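Local coordinates for TrwG component of type IV secretion system (Bartonella birtlesii, PDB 4JF8), which is the VirB8-family component of a type IV secretion system, probably an inner-membrane protein of the secretion channel, represented here by the part containing its VirB8 domain, at residues A[57-62]-A[95-100]; A[146-151]-A[163-168]. All blocks are in the same frame, centred on the assembly; numbering follows the deposited sequence. Where two conformers were deposited one is given.

In the fold
The two contacts lie on opposite sides of the chain's centre, about 27 Å apart between their own centres, and neither touches the other. Contact 2 is partly buried and joins the neighbouring strands 137-147 and 164-173 of the antiparallel sheet; three main-chain hydrogen bonds link its segments, and an aromatic pair packs against the first half of helix 42-57. Contact 1 lies nearer the surface, where the loop following that helix meets the end of helix 93-97; no sheet pairing links its segments, and two tyrosines supply the chemistry through one hydroxyl bond and CH-pi packing. Helix 42-57 is thus common to the surroundings of both.

Contact 1. Residues A[57-62]-A[95-100]; sequences ETYDYD and KVLSNK
Y59 and L97 make the close-packed half of this contact. The buried Y59 side chain runs toward the end of helix 93-97, its CG anti to the backbone N (chi1 -176°), and passes L97 in the opposite direction. L97 CD1 lies over one face of the ring, 4.0 Å from the Y59 ring centroid, in a CH-pi contact displaced toward the rim; L97 CB presses on the ring as well, 3.5 Å from Y59 CE2. S98 O lies at the ring edge, in its plane, where it accepts from Y59 OH at 2.7 Å with a C=O...donor angle of 125°. Y59 and L97 both also rest on I103 of strand 101-112.

The acceptor is offered by a type II' turn from L97 to K100, closed by K100 N to L97 O at 2.8 Å, with S98 at positive phi. This turn leads from helix 93-97 into the first strand of a curved sheet consistent with an NTF2-like VirB8 domain, so the tyrosine ties the loop after helix 42-57 to the helix-to-strand connection.

The solvent side is held by Y61 over N99, both exposed. In one of the two modelled conformers of Y61, N99 CB sits over one face of the ring, 3.6 Å from the Y61 ring centroid; the side chains cross obliquely, ring and amide planes 55° apart. N99 OD1 accepts from the exposed K100 NZ at 2.7 Å. In the same loop as Y61, D60 OD1 accepts from D62 N at 3.0 Å in an Asx turn, and both aspartates form salt bridges with R102.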
ATOM      1  N   GLU A  57       9.770   7.573   4.454  1.00  8.43           N
ATOM      2  CA  GLU A  57      10.644   7.606   5.624  1.00  8.92           C
ATOM      3  C   GLU A  57      11.021   6.214   6.135  1.00  9.40           C
ATOM      4  O   GLU A  57      12.031   6.048   6.802  1.00  9.63           O
ATOM      5  CB  GLU A  57      10.002   8.429   6.758  1.00  9.30           C
ATOM      6  CG  GLU A  57       9.761   9.896   6.426  1.00  9.65           C
ATOM      7  CD  GLU A  57      11.029  10.671   6.127  1.00 10.54           C
ATOM      8  OE1 GLU A  57      12.113  10.318   6.652  1.00 11.84           O
ATOM      9  OE2 GLU A  57      10.936  11.650   5.362  1.00 10.94           O
ATOM     10  N   THR A  58      10.212   5.210   5.849  1.00  9.32           N
ATOM     11  CA  THR A  58      10.547   3.838   6.247  1.00  9.67           C
ATOM     12  C   THR A  58      11.758   3.344   5.507  1.00 10.17           C
ATOM     13  O   THR A  58      11.862   3.571   4.293  1.00 10.43           O
ATOM     14  CB  THR A  58       9.376   2.879   5.949  1.00  9.98           C
ATOM     15  OG1 THR A  58       8.262   3.210   6.785  1.00  9.95           O
ATOM     16  CG2 THR A  58       9.770   1.424   6.166  1.00 10.82           C
ATOM     17  N   TYR A  59      12.685   2.703   6.215  1.00  9.57           N
ATOM     18  CA  TYR A  59      13.738   1.947   5.543  1.00  9.76           C
ATOM     19  C   TYR A  59      13.601   0.507   5.960  1.00  9.92           C
ATOM     20  O   TYR A  59      13.781   0.173   7.129  1.00  9.65           O
ATOM     21  CB  TYR A  59      15.172   2.457   5.853  1.00 10.29           C
ATOM     22  CG  TYR A  59      16.146   1.664   5.035  1.00 10.26           C
ATOM     23  CD1 TYR A  59      16.429   2.009   3.735  1.00 10.56           C
ATOM     24  CD2 TYR A  59      16.735   0.508   5.553  1.00 10.32           C
ATOM     25  CE1 TYR A  59      17.275   1.255   2.960  1.00 11.38           C
ATOM     26  CE2 TYR A  59      17.582  -0.267   4.779  1.00 10.84           C
ATOM     27  CZ  TYR A  59      17.856   0.122   3.487  1.00 11.25           C
ATOM     28  OH  TYR A  59      18.683  -0.637   2.674  1.00 13.08           O
ATOM     29  N   ASP A  60      13.304  -0.364   5.004  1.00  9.85           N
ATOM     30  CA  ASP A  60      13.152  -1.783   5.312  1.00 10.71           C
ATOM     31  C   ASP A  60      13.469  -2.514   4.032  1.00 11.08           C
ATOM     32  O   ASP A  60      12.717  -2.417   3.071  1.00  9.84           O
ATOM     33  CB  ASP A  60      11.732  -2.067   5.808  1.00 11.91           C
ATOM     34  CG  ASP A  60      11.518  -3.505   6.242  1.00 13.81           C
ATOM     35  OD1 ASP A  60      12.325  -4.382   5.915  1.00 14.23           O
ATOM     36  OD2 ASP A  60      10.472  -3.708   6.912  1.00 18.12           O
ATOM     37  N   TYR A  61      14.552  -3.272   4.013  1.00 11.66           N
ATOM     38  CA  TYR A  61      14.987  -4.015   2.841  0.50 12.88           C
ATOM     39  C   TYR A  61      13.876  -4.907   2.297  1.00 12.50           C
ATOM     40  O   TYR A  61      13.780  -5.124   1.086  1.00 13.67           O
ATOM     41  CB  TYR A  61      16.179  -4.865   3.266  0.50 14.09           C
ATOM     42  CG  TYR A  61      16.972  -5.529   2.179  0.50 15.97           C
ATOM     43  CD1 TYR A  61      17.892  -4.805   1.436  0.50 17.01           C
ATOM     44  CD2 TYR A  61      16.840  -6.890   1.927  0.50 16.91           C
ATOM     45  CE1 TYR A  61      18.648  -5.412   0.455  0.50 17.85           C
ATOM     46  CE2 TYR A  61      17.591  -7.509   0.947  0.50 17.54           C
ATOM     47  CZ  TYR A  61      18.491  -6.765   0.214  0.50 18.24           C
ATOM     48  OH  TYR A  61      19.244  -7.361  -0.773  0.50 20.41           O
ATOM     49  N   ASP A  62      13.053  -5.429   3.201  1.00 12.74           N
ATOM     50  CA  ASP A  62      11.943  -6.313   2.819  1.00 13.97           C
ATOM     51  C   ASP A  62      10.886  -5.610   1.982  1.00 12.99           C
ATOM     52  O   ASP A  62      10.173  -6.288   1.228  1.00 13.17           O
ATOM     53  CB  ASP A  62      11.255  -6.925   4.041  1.00 15.84           C
ATOM     54  CG  ASP A  62      12.161  -7.855   4.835  1.00 18.61           C
ATOM     55  OD1 ASP A  62      13.204  -8.286   4.312  1.00 21.43           O
ATOM     56  OD2 ASP A  62      11.796  -8.089   5.997  1.00 23.80           O
ATOM     57  N   LYS A  95      22.846   1.432   0.188  1.00 16.40           N
ATOM     58  CA  LYS A  95      24.216   0.914   0.195  1.00 17.94           C
ATOM     59  C   LYS A  95      24.720   0.840   1.629  1.00 18.34           C
ATOM     60  O   LYS A  95      25.391  -0.129   2.033  1.00 19.54           O
ATOM     61  CB  LYS A  95      25.133   1.839  -0.617  1.00 19.11           C
ATOM     62  N   VAL A  96      24.407   1.857   2.417  1.00 18.26           N
ATOM     63  CA  VAL A  96      24.911   1.969   3.786  1.00 18.78           C
ATOM     64  C   VAL A  96      24.187   1.024   4.758  1.00 17.69           C
ATOM     65  O   VAL A  96      24.816   0.339   5.571  1.00 18.64           O
ATOM     66  CB  VAL A  96      24.826   3.425   4.287  1.00 19.78           C
ATOM     67  CG1 VAL A  96      25.236   3.516   5.745  1.00 20.31           C
ATOM     68  CG2 VAL A  96      25.696   4.334   3.414  1.00 20.76           C
ATOM     69  N   LEU A  97      22.861   0.984   4.696  1.00 15.23           N
ATOM     70  CA  LEU A  97      22.087   0.146   5.601  1.00 14.45           C
ATOM     71  C   LEU A  97      21.870  -1.266   5.082  1.00 14.08           C
ATOM     72  O   LEU A  97      21.682  -2.162   5.894  1.00 13.74           O
ATOM     73  CB  LEU A  97      20.739   0.793   5.922  1.00 14.20           C
ATOM     74  CG  LEU A  97      20.814   2.187   6.558  1.00 14.08           C
ATOM     75  CD1 LEU A  97      19.403   2.680   6.871  1.00 13.88           C
ATOM     76  CD2 LEU A  97      21.697   2.183   7.804  1.00 14.87           C
ATOM     77  N   SER A  98      21.869  -1.464   3.765  1.00 13.83           N
ATOM     78  CA  SER A  98      21.677  -2.784   3.185  0.50 14.33           C
ATOM     79  C   SER A  98      20.456  -3.468   3.821  1.00 13.89           C
ATOM     80  O   SER A  98      19.396  -2.869   3.987  1.00 12.51           O
ATOM     81  CB  SER A  98      22.975  -3.592   3.364  0.50 15.30           C
ATOM     82  OG  SER A  98      22.917  -4.858   2.734  0.50 16.10           O
ATOM     83  N   ASN A  99      20.601  -4.730   4.194  1.00 13.79           N
ATOM     84  CA  ASN A  99      19.554  -5.411   4.936  1.00 14.51           C
ATOM     85  C   ASN A  99      19.950  -5.541   6.396  1.00 14.48           C
ATOM     86  O   ASN A  99      19.425  -6.406   7.105  1.00 15.77           O
ATOM     87  CB  ASN A  99      19.268  -6.788   4.343  1.00 16.10           C
ATOM     88  CG  ASN A  99      20.433  -7.742   4.467  1.00 17.39           C
ATOM     89  OD1 ASN A  99      21.573  -7.339   4.658  1.00 17.67           O
ATOM     90  ND2 ASN A  99      20.141  -9.036   4.335  1.00 20.68           N
ATOM     91  N   LYS A 100      20.837  -4.664   6.860  1.00 13.39           N
ATOM     92  CA  LYS A 100      21.381  -4.771   8.206  1.00 13.86           C
ATOM     93  C   LYS A 100      20.786  -3.772   9.181  1.00 12.75           C
ATOM     94  O   LYS A 100      21.189  -3.700  10.327  1.00 12.55           O
ATOM     95  CB  LYS A 100      22.899  -4.615   8.138  1.00 15.46           C
ATOM     96  CG  LYS A 100      23.598  -5.690   7.282  1.00 17.09           C
ATOM     97  CD  LYS A 100      23.244  -7.098   7.745  1.00 19.08           C
ATOM     98  CE  LYS A 100      24.130  -8.174   7.113  1.00 20.52           C
ATOM     99  NZ  LYS A 100      23.793  -8.475   5.697  1.00 22.78           N
TER

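Contact 2. Residues A[146-151]-A[163-168]; sequences TYVGAP and GFQVTS
Y147 and F164 meet as an offset edge-to-face pair, the edge of F164 turned toward the face of Y147, with ring planes 61° apart and centroids 5.5 Å from each other. The touching atoms are F164 CD1 and Y147 CE2, 3.8 Å apart, and CE2 lies at the F164 edge, near its plane. Y147 and F164 are a non-hydrogen-bonded pair of the antiparallel strands 137-147 and 164-173, in a curved sheet consistent with the NTF2-like fold of VirB8 domains. On this side of the sheet both rings pack against W48 of helix 42-57, while Y147 OH is hydrogen-bonded to D45.

One residue along, T146 and Q165 form the hydrogen-bonded pair: T146 N to Q165 O and Q165 N to T146 O, both at 2.9 Å. Their side chains turn to the other face. There the side chains of T146 and T167 cross at about a right angle, their CG2 atoms 3.8 Å apart. T167 and S168 both oppose G144 in a classic beta bulge.

Past the strand end, V148 CG1 touches Q165 CG at 4.0 Å, and V148 N still donates to G163 O, 2.8 Å away and nearly straight at 167°, although the donor stands above the carbonyl plane. G163 has positive phi, and its CA approaches G149 O to 3.1 Å in a CA-H...O contact.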
ATOM      1  N   THR A 146      -0.971  18.437  -4.003  1.00 11.11           N
ATOM      2  CA  THR A 146      -2.052  18.785  -4.906  1.00 11.85           C
ATOM      3  C   THR A 146      -2.547  17.484  -5.527  1.00 11.56           C
ATOM      4  O   THR A 146      -1.944  16.424  -5.357  1.00 11.72           O
ATOM      5  CB  THR A 146      -1.563  19.763  -6.001  1.00 13.09           C
ATOM      6  OG1 THR A 146      -2.695  20.314  -6.682  1.00 15.89           O
ATOM      7  CG2 THR A 146      -0.619  19.084  -6.985  1.00 14.10           C
ATOM      8  N   TYR A 147      -3.644  17.584  -6.252  1.00 11.05           N
ATOM      9  CA  TYR A 147      -4.164  16.462  -7.042  1.00 11.25           C
ATOM     10  C   TYR A 147      -4.266  16.928  -8.481  1.00 11.95           C
ATOM     11  O   TYR A 147      -4.973  17.903  -8.759  1.00 13.63           O
ATOM     12  CB  TYR A 147      -5.533  16.013  -6.543  1.00 11.06           C
ATOM     13  CG  TYR A 147      -5.564  15.468  -5.130  1.00 10.70           C
ATOM     14  CD1 TYR A 147      -5.713  16.311  -4.030  1.00 10.79           C
ATOM     15  CD2 TYR A 147      -5.476  14.105  -4.902  1.00 10.68           C
ATOM     16  CE1 TYR A 147      -5.773  15.806  -2.753  1.00 10.93           C
ATOM     17  CE2 TYR A 147      -5.539  13.583  -3.626  1.00 10.25           C
ATOM     18  CZ  TYR A 147      -5.689  14.435  -2.555  1.00 10.63           C
ATOM     19  OH  TYR A 147      -5.805  13.894  -1.288  1.00 10.72           O
ATOM     20  N   VAL A 148      -3.580  16.234  -9.373  1.00 11.92           N
ATOM     21  CA  VAL A 148      -3.469  16.656 -10.772  1.00 13.20           C
ATOM     22  C   VAL A 148      -4.422  15.905 -11.699  1.00 13.50           C
ATOM     23  O   VAL A 148      -4.462  16.213 -12.886  1.00 15.56           O
ATOM     24  CB  VAL A 148      -2.017  16.573 -11.291  1.00 13.49           C
ATOM     25  CG1 VAL A 148      -1.088  17.377 -10.379  1.00 13.81           C
ATOM     26  CG2 VAL A 148      -1.532  15.144 -11.464  1.00 13.83           C
ATOM     27  N   GLY A 149      -5.200  14.968 -11.180  1.00 12.83           N
ATOM     28  CA  GLY A 149      -6.089  14.156 -12.029  1.00 12.96           C
ATOM     29  C   GLY A 149      -5.532  12.795 -12.357  1.00 12.75           C
ATOM     30  O   GLY A 149      -4.376  12.481 -12.081  1.00 12.89           O
ATOM     31  N   ALA A 150      -6.372  11.958 -12.952  1.00 12.69           N
ATOM     32  CA  ALA A 150      -6.000  10.585 -13.235  1.00 12.56           C
ATOM     33  C   ALA A 150      -4.781  10.522 -14.137  1.00 12.77           C
ATOM     34  O   ALA A 150      -4.742  11.196 -15.167  1.00 14.03           O
ATOM     35  CB  ALA A 150      -7.169   9.875 -13.902  1.00 12.65           C
ATOM     36  N   PRO A 151      -3.769   9.748 -13.754  1.00 12.62           N
ATOM     37  CA  PRO A 151      -2.586   9.621 -14.623  1.00 13.11           C
ATOM     38  C   PRO A 151      -2.878   9.087 -16.017  1.00 14.22           C
ATOM     39  O   PRO A 151      -3.849   8.366 -16.218  1.00 14.65           O
ATOM     40  CB  PRO A 151      -1.700   8.623 -13.867  1.00 13.15           C
ATOM     41  CG  PRO A 151      -2.053   8.827 -12.451  1.00 12.76           C
ATOM     42  CD  PRO A 151      -3.504   9.236 -12.400  1.00 12.40           C
ATOM     43  N   GLY A 163      -4.275  11.301  -8.910  1.00  9.49           N
ATOM     44  CA  GLY A 163      -3.112  12.113  -9.227  1.00  9.37           C
ATOM     45  C   GLY A 163      -2.605  12.897  -8.045  1.00  9.35           C
ATOM     46  O   GLY A 163      -2.189  14.047  -8.195  1.00 10.07           O
ATOM     47  N   PHE A 164      -2.632  12.296  -6.860  1.00  9.09           N
ATOM     48  CA  PHE A 164      -1.975  12.908  -5.716  1.00  8.79           C
ATOM     49  C   PHE A 164      -0.503  13.128  -6.025  1.00  8.98           C
ATOM     50  O   PHE A 164       0.172  12.231  -6.496  1.00  8.67           O
ATOM     51  CB  PHE A 164      -2.115  11.992  -4.495  1.00  8.95           C
ATOM     52  CG  PHE A 164      -1.404  12.495  -3.255  1.00  8.85           C
ATOM     53  CD1 PHE A 164      -1.966  13.488  -2.463  1.00  8.83           C
ATOM     54  CD2 PHE A 164      -0.198  11.951  -2.864  1.00  8.87           C
ATOM     55  CE1 PHE A 164      -1.332  13.938  -1.311  1.00  9.02           C
ATOM     56  CE2 PHE A 164       0.425  12.404  -1.727  1.00  8.91           C
ATOM     57  CZ  PHE A 164      -0.149  13.380  -0.952  1.00  8.99           C
ATOM     58  N   GLN A 165      -0.021  14.331  -5.745  1.00  9.15           N
ATOM     59  CA  GLN A 165       1.366  14.709  -5.982  1.00  9.56           C
ATOM     60  C   GLN A 165       1.863  15.574  -4.849  1.00  9.24           C
ATOM     61  O   GLN A 165       1.262  16.621  -4.540  1.00  9.81           O
ATOM     62  CB  GLN A 165       1.538  15.472  -7.295  1.00  9.68           C
ATOM     63  CG  GLN A 165       1.266  14.661  -8.540  1.00 10.11           C
ATOM     64  CD  GLN A 165       2.366  13.672  -8.837  1.00 10.40           C
ATOM     65  OE1 GLN A 165       2.419  12.546  -8.278  1.00 11.35           O
ATOM     66  NE2 GLN A 165       3.255  14.067  -9.695  1.00 10.74           N
ATOM     67  N   VAL A 166       2.957  15.136  -4.234  1.00  9.19           N
ATOM     68  CA  VAL A 166       3.679  15.960  -3.272  1.00  8.95           C
ATOM     69  C   VAL A 166       4.530  16.930  -4.078  1.00  9.43           C
ATOM     70  O   VAL A 166       5.381  16.513  -4.891  1.00  9.68           O
ATOM     71  CB  VAL A 166       4.504  15.103  -2.324  1.00  8.72           C
ATOM     72  CG1 VAL A 166       5.478  15.953  -1.505  1.00  8.87           C
ATOM     73  CG2 VAL A 166       3.592  14.295  -1.424  1.00  8.69           C
ATOM     74  N   THR A 167       4.302  18.229  -3.838  1.00  9.52           N
ATOM     75  CA  THR A 167       4.970  19.304  -4.576  1.00 10.36           C
ATOM     76  C   THR A 167       6.132  19.901  -3.799  1.00  9.99           C
ATOM     77  O   THR A 167       6.989  20.564  -4.383  1.00 10.42           O
ATOM     78  CB  THR A 167       3.977  20.427  -4.912  1.00 11.27           C
ATOM     79  OG1 THR A 167       3.431  20.931  -3.682  1.00 13.05           O
ATOM     80  CG2 THR A 167       2.870  19.898  -5.824  1.00 12.19           C
ATOM     81  N   SER A 168       6.155  19.674  -2.489  1.00  9.94           N
ATOM     82  CA  SER A 168       7.284  20.063  -1.636  1.00 10.40           C
ATOM     83  C   SER A 168       7.293  19.173  -0.413  1.00  9.81           C
ATOM     84  O   SER A 168       6.246  18.800   0.083  1.00  9.57           O
ATOM     85  CB  SER A 168       7.226  21.550  -1.254  1.00 11.66           C
ATOM     86  OG  SER A 168       6.140  21.844  -0.432  1.00 13.25           O
TER